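Local coordinates for protein SsfS6 (Streptomyces sp. SF2575, PDB 4FZR) that belongs to the GT-B superfamily, with two Rossmann-like domains related to those of erythromycin biosynthesis protein CIII, at residues V33-A38 with T203-V208; A342-E347 with R376-E381. All coordinates share one frame; numbering follows the deposited sequence.

Contact 1 of 2, residues V33-A38 with T203-V208; sequences VPLSWA and TKMRYV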
ATOM      1  N   VAL A  33      -1.584  -7.899   3.242  1.00 11.66           N
ATOM      2  CA  VAL A  33      -1.151  -6.649   2.633  1.00 13.60           C
ATOM      3  C   VAL A  33       0.060  -6.021   3.334  1.00 12.24           C
ATOM      4  O   VAL A  33       0.996  -5.583   2.670  1.00 12.84           O
ATOM      5  CB  VAL A  33      -2.317  -5.633   2.565  1.00 10.06           C
ATOM      6  CG1 VAL A  33      -1.798  -4.235   2.285  1.00 12.29           C
ATOM      7  CG2 VAL A  33      -3.329  -6.057   1.507  1.00 10.21           C
ATOM      8  N   PRO A  34       0.048  -5.964   4.675  1.00 18.83           N
ATOM      9  CA  PRO A  34       1.183  -5.304   5.338  1.00 16.48           C
ATOM     10  C   PRO A  34       2.519  -6.041   5.180  1.00 15.65           C
ATOM     11  O   PRO A  34       3.553  -5.388   5.048  1.00  9.68           O
ATOM     12  CB  PRO A  34       0.746  -5.255   6.807  1.00 16.24           C
ATOM     13  CG  PRO A  34      -0.750  -5.293   6.750  1.00 11.34           C
ATOM     14  CD  PRO A  34      -1.053  -6.228   5.619  1.00 11.85           C
ATOM     15  N   LEU A  35       2.503  -7.370   5.189  1.00 11.02           N
ATOM     16  CA  LEU A  35       3.729  -8.128   4.969  1.00 12.09           C
ATOM     17  C   LEU A  35       4.196  -7.958   3.525  1.00 14.94           C
ATOM     18  O   LEU A  35       5.396  -7.874   3.257  1.00 12.69           O
ATOM     19  CB  LEU A  35       3.517  -9.611   5.285  1.00 13.73           C
ATOM     20  CG  LEU A  35       4.758 -10.503   5.167  1.00 21.06           C
ATOM     21  CD1 LEU A  35       5.932  -9.939   5.958  1.00 14.59           C
ATOM     22  CD2 LEU A  35       4.445 -11.921   5.625  1.00 18.35           C
ATOM     23  N   SER A  36       3.238  -7.899   2.602  1.00 13.52           N
ATOM     24  CA  SER A  36       3.531  -7.724   1.181  1.00  9.75           C
ATOM     25  C   SER A  36       4.204  -6.386   0.916  1.00 13.91           C
ATOM     26  O   SER A  36       5.132  -6.296   0.113  1.00  7.03           O
ATOM     27  CB  SER A  36       2.247  -7.808   0.357  1.00  7.18           C
ATOM     28  OG  SER A  36       1.797  -9.146   0.240  1.00 11.99           O
ATOM     29  N   TRP A  37       3.720  -5.343   1.580  1.00  9.93           N
ATOM     30  CA  TRP A  37       4.317  -4.021   1.445  1.00 11.68           C
ATOM     31  C   TRP A  37       5.648  -3.918   2.193  1.00 15.07           C
ATOM     32  O   TRP A  37       6.507  -3.112   1.832  1.00  9.11           O
ATOM     33  CB  TRP A  37       3.352  -2.936   1.929  1.00  6.70           C
ATOM     34  CG  TRP A  37       2.679  -2.215   0.799  1.00 19.24           C
ATOM     35  CD1 TRP A  37       1.354  -2.257   0.468  1.00 17.38           C
ATOM     36  CD2 TRP A  37       3.306  -1.353  -0.161  1.00 15.62           C
ATOM     37  NE1 TRP A  37       1.117  -1.468  -0.633  1.00 14.56           N
ATOM     38  CE2 TRP A  37       2.298  -0.903  -1.038  1.00 16.50           C
ATOM     39  CE3 TRP A  37       4.621  -0.915  -0.359  1.00 13.29           C
ATOM     40  CZ2 TRP A  37       2.563  -0.036  -2.100  1.00 15.92           C
ATOM     41  CZ3 TRP A  37       4.883  -0.051  -1.414  1.00 12.35           C
ATOM     42  CH2 TRP A  37       3.857   0.378  -2.270  1.00 11.46           C
ATOM     43  N   ALA A  38       5.807  -4.725   3.238  1.00 11.67           N
ATOM     44  CA  ALA A  38       7.056  -4.764   3.989  1.00 10.50           C
ATOM     45  C   ALA A  38       8.157  -5.325   3.098  1.00 13.37           C
ATOM     46  O   ALA A  38       9.296  -4.855   3.123  1.00 11.44           O
ATOM     47  CB  ALA A  38       6.901  -5.616   5.245  1.00  9.77           C
ATOM     48  N   THR A 203       6.998 -18.427  14.353  1.00 39.70           N
ATOM     49  CA  THR A 203       7.649 -17.168  14.675  1.00 32.16           C
ATOM     50  C   THR A 203       6.572 -16.125  14.920  1.00 29.21           C
ATOM     51  O   THR A 203       5.705 -15.912  14.072  1.00 34.80           O
ATOM     52  CB  THR A 203       8.557 -16.698  13.519  1.00 31.27           C
ATOM     53  OG1 THR A 203       9.405 -17.775  13.099  1.00 37.70           O
ATOM     54  CG2 THR A 203       9.412 -15.521  13.946  1.00 31.72           C
ATOM     55  N   LYS A 204       6.612 -15.484  16.083  1.00 29.36           N
ATOM     56  CA  LYS A 204       5.634 -14.454  16.406  1.00 26.09           C
ATOM     57  C   LYS A 204       5.810 -13.240  15.500  1.00 23.93           C
ATOM     58  O   LYS A 204       6.924 -12.919  15.090  1.00 22.90           O
ATOM     59  CB  LYS A 204       5.769 -14.018  17.867  1.00 22.28           C
ATOM     60  CG  LYS A 204       5.280 -15.036  18.880  1.00 36.88           C
ATOM     61  CD  LYS A 204       3.831 -15.405  18.627  1.00 31.44           C
ATOM     62  CE  LYS A 204       3.300 -16.342  19.693  1.00 37.24           C
ATOM     63  NZ  LYS A 204       1.914 -16.790  19.395  1.00 37.66           N
HETATM   64  N   MSE A 205       4.701 -12.573  15.194  1.00 19.05           N
HETATM   65  CA  MSE A 205       4.736 -11.318  14.455  1.00 22.81           C
HETATM   66  C   MSE A 205       3.610 -10.401  14.918  1.00 19.85           C
HETATM   67  O   MSE A 205       2.491 -10.847  15.159  1.00 17.69           O
HETATM   68  CB  MSE A 205       4.595 -11.559  12.951  1.00 15.92           C
HETATM   69  CG  MSE A 205       4.824 -10.293  12.118  1.00 28.51           C
HETATM   70 SE   MSE A 205       4.007 -10.290  10.335  1.00 27.80          SE
HETATM   71  CE  MSE A 205       5.229 -11.397   9.370  1.00 19.78           C
ATOM     72  N   ARG A 206       3.916  -9.115  15.039  0.52 18.53           N
ATOM     73  CA  ARG A 206       2.926  -8.117  15.421  0.52 18.44           C
ATOM     74  C   ARG A 206       1.922  -7.909  14.290  0.52 17.98           C
ATOM     75  O   ARG A 206       2.308  -7.737  13.136  0.52 20.45           O
ATOM     76  CB  ARG A 206       3.623  -6.798  15.748  0.52 18.32           C
ATOM     77  CG  ARG A 206       2.692  -5.677  16.167  0.52 18.49           C
ATOM     78  CD  ARG A 206       3.466  -4.385  16.369  0.52 20.04           C
ATOM     79  NE  ARG A 206       2.586  -3.237  16.561  0.52 24.18           N
ATOM     80  CZ  ARG A 206       3.014  -1.993  16.752  0.52 20.94           C
ATOM     81  NH1 ARG A 206       4.313  -1.730  16.780  0.52 20.42           N
ATOM     82  NH2 ARG A 206       2.143  -1.007  16.917  0.52 21.61           N
ATOM     83  N   TYR A 207       0.636  -7.934  14.625  1.00 13.06           N
ATOM     84  CA  TYR A 207      -0.416  -7.754  13.636  1.00 13.07           C
ATOM     85  C   TYR A 207      -0.618  -6.281  13.333  1.00 20.05           C
ATOM     86  O   TYR A 207      -1.068  -5.521  14.189  1.00 14.72           O
ATOM     87  CB  TYR A 207      -1.725  -8.350  14.137  1.00 14.74           C
ATOM     88  CG  TYR A 207      -2.873  -8.213  13.167  1.00 22.26           C
ATOM     89  CD1 TYR A 207      -3.042  -9.125  12.132  1.00 24.77           C
ATOM     90  CD2 TYR A 207      -3.794  -7.181  13.291  1.00 18.43           C
ATOM     91  CE1 TYR A 207      -4.096  -9.012  11.246  1.00 27.07           C
ATOM     92  CE2 TYR A 207      -4.855  -7.061  12.411  1.00 19.96           C
ATOM     93  CZ  TYR A 207      -5.001  -7.979  11.391  1.00 26.32           C
ATOM     94  OH  TYR A 207      -6.050  -7.867  10.507  1.00 35.30           O
ATOM     95  N   VAL A 208      -0.272  -5.881  12.114  1.00 18.76           N
ATOM     96  CA  VAL A 208      -0.529  -4.522  11.656  1.00 14.99           C
ATOM     97  C   VAL A 208      -1.850  -4.530  10.886  1.00 17.33           C
ATOM     98  O   VAL A 208      -1.983  -5.229   9.879  1.00 16.39           O
ATOM     99  CB  VAL A 208       0.616  -3.995  10.772  1.00 18.17           C
ATOM    100  CG1 VAL A 208       0.249  -2.644  10.163  1.00 18.02           C
ATOM    101  CG2 VAL A 208       1.907  -3.894  11.583  1.00 17.15           C
TER
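Selenomethionine Met-205 reaches over to Leu-35 with its last atom alone. Its CB points toward the helix but stays well short of it, and CG, anti to the backbone N (chi1 -172°), carries the chain on in that direction. SE comes nearer, 4.8 Å from Leu-35 CD1. At chi3 (-78°) the chain bends, and the terminal methyl drops into the fork of the leucine, with CE 3.8 Å from Leu-35 CD1 and 3.9 Å from Leu-35 CD2. Both methyls of Leu-35 therefore touch the same carbon. In fold terms this is the N-terminal Rossmann-like domain of a GT-B protein: helix 33-41 meets the chain just as it leaves 203-204, an edge strand of the parallel sheet. Further along, Pro-34 lies against Val-208, the proline CB being 4.2 Å from the valine CB. The proline ring also comes up to the backbone, with Pro-34 CG 3.4 Å from Val-208 O. Helix 388-395 covers the same apolar patch, placing Ile-391 on Met-205 and Pro-388 on Val-208. From elsewhere on helix 33-41, Trp-37 stacks on Trp-37 of the second subunit.

Contact 2 of 2, residues A342-E347 with R376-E381; sequences AGAGVE and RRLAAE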
ATOM      1  N   ALA A 342      -9.648 -14.481  27.907  1.00 41.11           N
ATOM      2  CA  ALA A 342      -8.649 -13.463  28.219  1.00 31.94           C
ATOM      3  C   ALA A 342      -9.275 -12.230  28.873  1.00 29.92           C
ATOM      4  O   ALA A 342      -8.566 -11.340  29.342  1.00 36.79           O
ATOM      5  CB  ALA A 342      -7.893 -13.070  26.956  1.00 31.61           C
ATOM      6  N   GLY A 343     -10.602 -12.177  28.893  1.00 26.58           N
ATOM      7  CA  GLY A 343     -11.315 -11.083  29.531  1.00 32.25           C
ATOM      8  C   GLY A 343     -11.275  -9.794  28.732  1.00 32.82           C
ATOM      9  O   GLY A 343     -11.583  -8.723  29.256  1.00 35.78           O
ATOM     10  N   ALA A 344     -10.907  -9.895  27.458  1.00 32.82           N
ATOM     11  CA  ALA A 344     -10.780  -8.713  26.613  1.00 35.32           C
ATOM     12  C   ALA A 344     -12.085  -8.391  25.893  1.00 29.63           C
ATOM     13  O   ALA A 344     -12.219  -7.334  25.280  1.00 34.75           O
ATOM     14  CB  ALA A 344      -9.650  -8.898  25.610  1.00 30.92           C
ATOM     15  N   GLY A 345     -13.051  -9.298  25.969  1.00 32.24           N
ATOM     16  CA  GLY A 345     -14.335  -9.078  25.331  1.00 26.70           C
ATOM     17  C   GLY A 345     -15.321 -10.173  25.672  1.00 39.15           C
ATOM     18  O   GLY A 345     -14.986 -11.119  26.388  1.00 40.17           O
ATOM     19  N   VAL A 346     -16.542 -10.053  25.162  1.00 35.02           N
ATOM     20  CA  VAL A 346     -17.556 -11.067  25.414  1.00 40.65           C
ATOM     21  C   VAL A 346     -17.973 -11.778  24.129  1.00 38.09           C
ATOM     22  O   VAL A 346     -18.290 -11.142  23.125  1.00 36.20           O
ATOM     23  CB  VAL A 346     -18.803 -10.480  26.102  1.00 37.44           C
ATOM     24  CG1 VAL A 346     -19.870 -11.556  26.260  1.00 30.76           C
ATOM     25  CG2 VAL A 346     -18.435  -9.900  27.459  1.00 31.21           C
ATOM     26  N   GLU A 347     -17.964 -13.106  24.176  1.00 41.05           N
ATOM     27  CA  GLU A 347     -18.468 -13.919  23.082  1.00 40.25           C
ATOM     28  C   GLU A 347     -19.944 -14.199  23.312  1.00 52.85           C
ATOM     29  O   GLU A 347     -20.312 -14.828  24.307  1.00 51.00           O
ATOM     30  CB  GLU A 347     -17.704 -15.242  23.012  1.00 42.91           C
ATOM     31  CG  GLU A 347     -18.181 -16.183  21.909  1.00 54.20           C
ATOM     32  CD  GLU A 347     -17.842 -17.635  22.193  1.00 63.58           C
ATOM     33  OE1 GLU A 347     -17.720 -18.419  21.228  1.00 64.34           O
ATOM     34  OE2 GLU A 347     -17.708 -17.997  23.382  1.00 64.98           O
ATOM     35  N   ARG A 376      -6.256  -3.600  26.580  1.00 27.00           N
ATOM     36  CA  ARG A 376      -5.056  -2.774  26.503  1.00 26.68           C
ATOM     37  C   ARG A 376      -3.812  -3.576  26.866  1.00 28.90           C
ATOM     38  O   ARG A 376      -2.737  -3.343  26.315  1.00 32.69           O
ATOM     39  CB  ARG A 376      -5.178  -1.563  27.427  1.00 26.44           C
ATOM     40  CG  ARG A 376      -6.262  -0.581  27.027  1.00 27.21           C
ATOM     41  CD  ARG A 376      -6.259   0.628  27.944  1.00 29.76           C
ATOM     42  NE  ARG A 376      -7.207   1.651  27.514  1.00 29.99           N
ATOM     43  CZ  ARG A 376      -7.435   2.781  28.175  1.00 39.68           C
ATOM     44  NH1 ARG A 376      -6.784   3.039  29.302  1.00 35.20           N
ATOM     45  NH2 ARG A 376      -8.315   3.656  27.709  1.00 47.05           N
ATOM     46  N   ARG A 377      -3.955  -4.514  27.799  1.00 32.58           N
ATOM     47  CA  ARG A 377      -2.848  -5.392  28.167  1.00 33.34           C
ATOM     48  C   ARG A 377      -2.398  -6.206  26.959  1.00 22.92           C
ATOM     49  O   ARG A 377      -1.202  -6.334  26.696  1.00 26.56           O
ATOM     50  CB  ARG A 377      -3.244  -6.333  29.309  1.00 27.43           C
ATOM     51  CG  ARG A 377      -2.202  -7.411  29.598  1.00 31.99           C
ATOM     52  CD  ARG A 377      -2.608  -8.328  30.745  1.00 36.04           C
ATOM     53  NE  ARG A 377      -3.883  -8.995  30.497  1.00 31.86           N
ATOM     54  CZ  ARG A 377      -4.048 -10.026  29.672  1.00 30.84           C
ATOM     55  NH1 ARG A 377      -3.024 -10.524  28.991  1.00 34.05           N
ATOM     56  NH2 ARG A 377      -5.249 -10.564  29.519  1.00 28.14           N
ATOM     57  N   LEU A 378      -3.367  -6.752  26.230  1.00 22.85           N
ATOM     58  CA  LEU A 378      -3.091  -7.576  25.058  1.00 23.20           C
ATOM     59  C   LEU A 378      -2.510  -6.745  23.918  1.00 23.57           C
ATOM     60  O   LEU A 378      -1.569  -7.172  23.246  1.00 16.66           O
ATOM     61  CB  LEU A 378      -4.369  -8.273  24.593  1.00 21.10           C
ATOM     62  CG  LEU A 378      -4.851  -9.405  25.499  1.00 21.21           C
ATOM     63  CD1 LEU A 378      -6.238  -9.861  25.091  1.00 25.04           C
ATOM     64  CD2 LEU A 378      -3.871 -10.569  25.460  1.00 22.27           C
ATOM     65  N   ALA A 379      -3.075  -5.562  23.701  1.00 18.16           N
ATOM     66  CA  ALA A 379      -2.543  -4.637  22.706  1.00 24.47           C
ATOM     67  C   ALA A 379      -1.077  -4.357  23.006  1.00 24.15           C
ATOM     68  O   ALA A 379      -0.224  -4.425  22.121  1.00 25.35           O
ATOM     69  CB  ALA A 379      -3.339  -3.335  22.697  1.00 23.62           C
ATOM     70  N   ALA A 380      -0.790  -4.053  24.268  1.00 27.81           N
ATOM     71  CA  ALA A 380       0.565  -3.738  24.698  1.00 24.89           C
ATOM     72  C   ALA A 380       1.493  -4.936  24.499  1.00 26.65           C
ATOM     73  O   ALA A 380       2.669  -4.771  24.172  1.00 26.23           O
ATOM     74  CB  ALA A 380       0.563  -3.299  26.155  1.00 32.76           C
ATOM     75  N   GLU A 381       0.959  -6.138  24.696  1.00 17.37           N
ATOM     76  CA  GLU A 381       1.736  -7.360  24.508  1.00 22.40           C
ATOM     77  C   GLU A 381       2.073  -7.560  23.027  1.00 26.37           C
ATOM     78  O   GLU A 381       3.207  -7.886  22.672  1.00 28.71           O
ATOM     79  CB  GLU A 381       0.976  -8.578  25.046  1.00 23.71           C
ATOM     80  CG  GLU A 381       1.732  -9.897  24.879  1.00 26.79           C
ATOM     81  CD  GLU A 381       0.961 -11.105  25.384  1.00 38.99           C
ATOM     82  OE1 GLU A 381      -0.207 -10.948  25.801  1.00 32.84           O
ATOM     83  OE2 GLU A 381       1.530 -12.218  25.362  1.00 45.11           O
TER
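Ala-342 meets helix 370-382 with both its side chain and its backbone carbonyl. The methyl group points toward that helix, its CB 4.1 Å from Leu-378 CD1. The carbonyl faces Arg-377 instead: Ala-342 O lies at the edge of the guanidinium, close to its plane, and 3.4 Å from Arg-377 NH2. The arginine chain bends at chi3 (58°) and so brings this edge up to the carbonyl, while NH2 is hydrogen-bonded to Asn-374 OD1, one turn earlier on the same helix.

At Gly-343 the chain leaves the helix that ends here. Its positive phi (75°) belongs to a Schellman motif, two bonds running back into the last turn, and its carbonyl O takes a weak hydrogen bond from Asn-374 ND2. Asn-374 thus touches the helix end as well as the arginine that approaches it.

Ala-344 brings a second methyl to the same leucine, with CB 3.6 Å from Leu-378 CD1. One branch of Leu-378 does all the touching: chi2 (170°) extends CD1 away from the helix, and it comes to rest against both alanine methyls. Ala-342 CB and Ala-344 CB are themselves 4.7 Å apart. Between the two segments this part is methyl against methyl, beside the arginine.

Gly-345 is almost fully stretched and starts the strand. Val-346 pairs through its backbone with Gln-323 and Ser-325 of the adjoining strand and rests its side chain on Ala-361 and Ile-365. The turn between helix 333-341 and edge strand 345-347 of the C-terminal parallel sheet is thus packed against helix 370-382, while helix 358-367 covers the strand itself.

From the N terminus, helix 33-41 comes soon after the first strand of the N-terminal sheet, past the short helix 26-29, and contact 1 closes a loop of 164 residues when the chain emerges from that sheet's edge strand, 203-204. In the second domain, contact 2 closes a shorter loop of 28 residues between 342-347 and 376-381. The two loops lie in series, neither enclosing nor crossing the other, with centres about 20 Å apart and nearest atoms about 6 Å apart. They are joined indirectly: beyond helix 370-382 the chain returns as helix 388-395 to cover contact 1, the C-terminal crossover of GT-B proteins, while Ser-193, in the loop between strands 185-188 and 203-204, touches Leu-378.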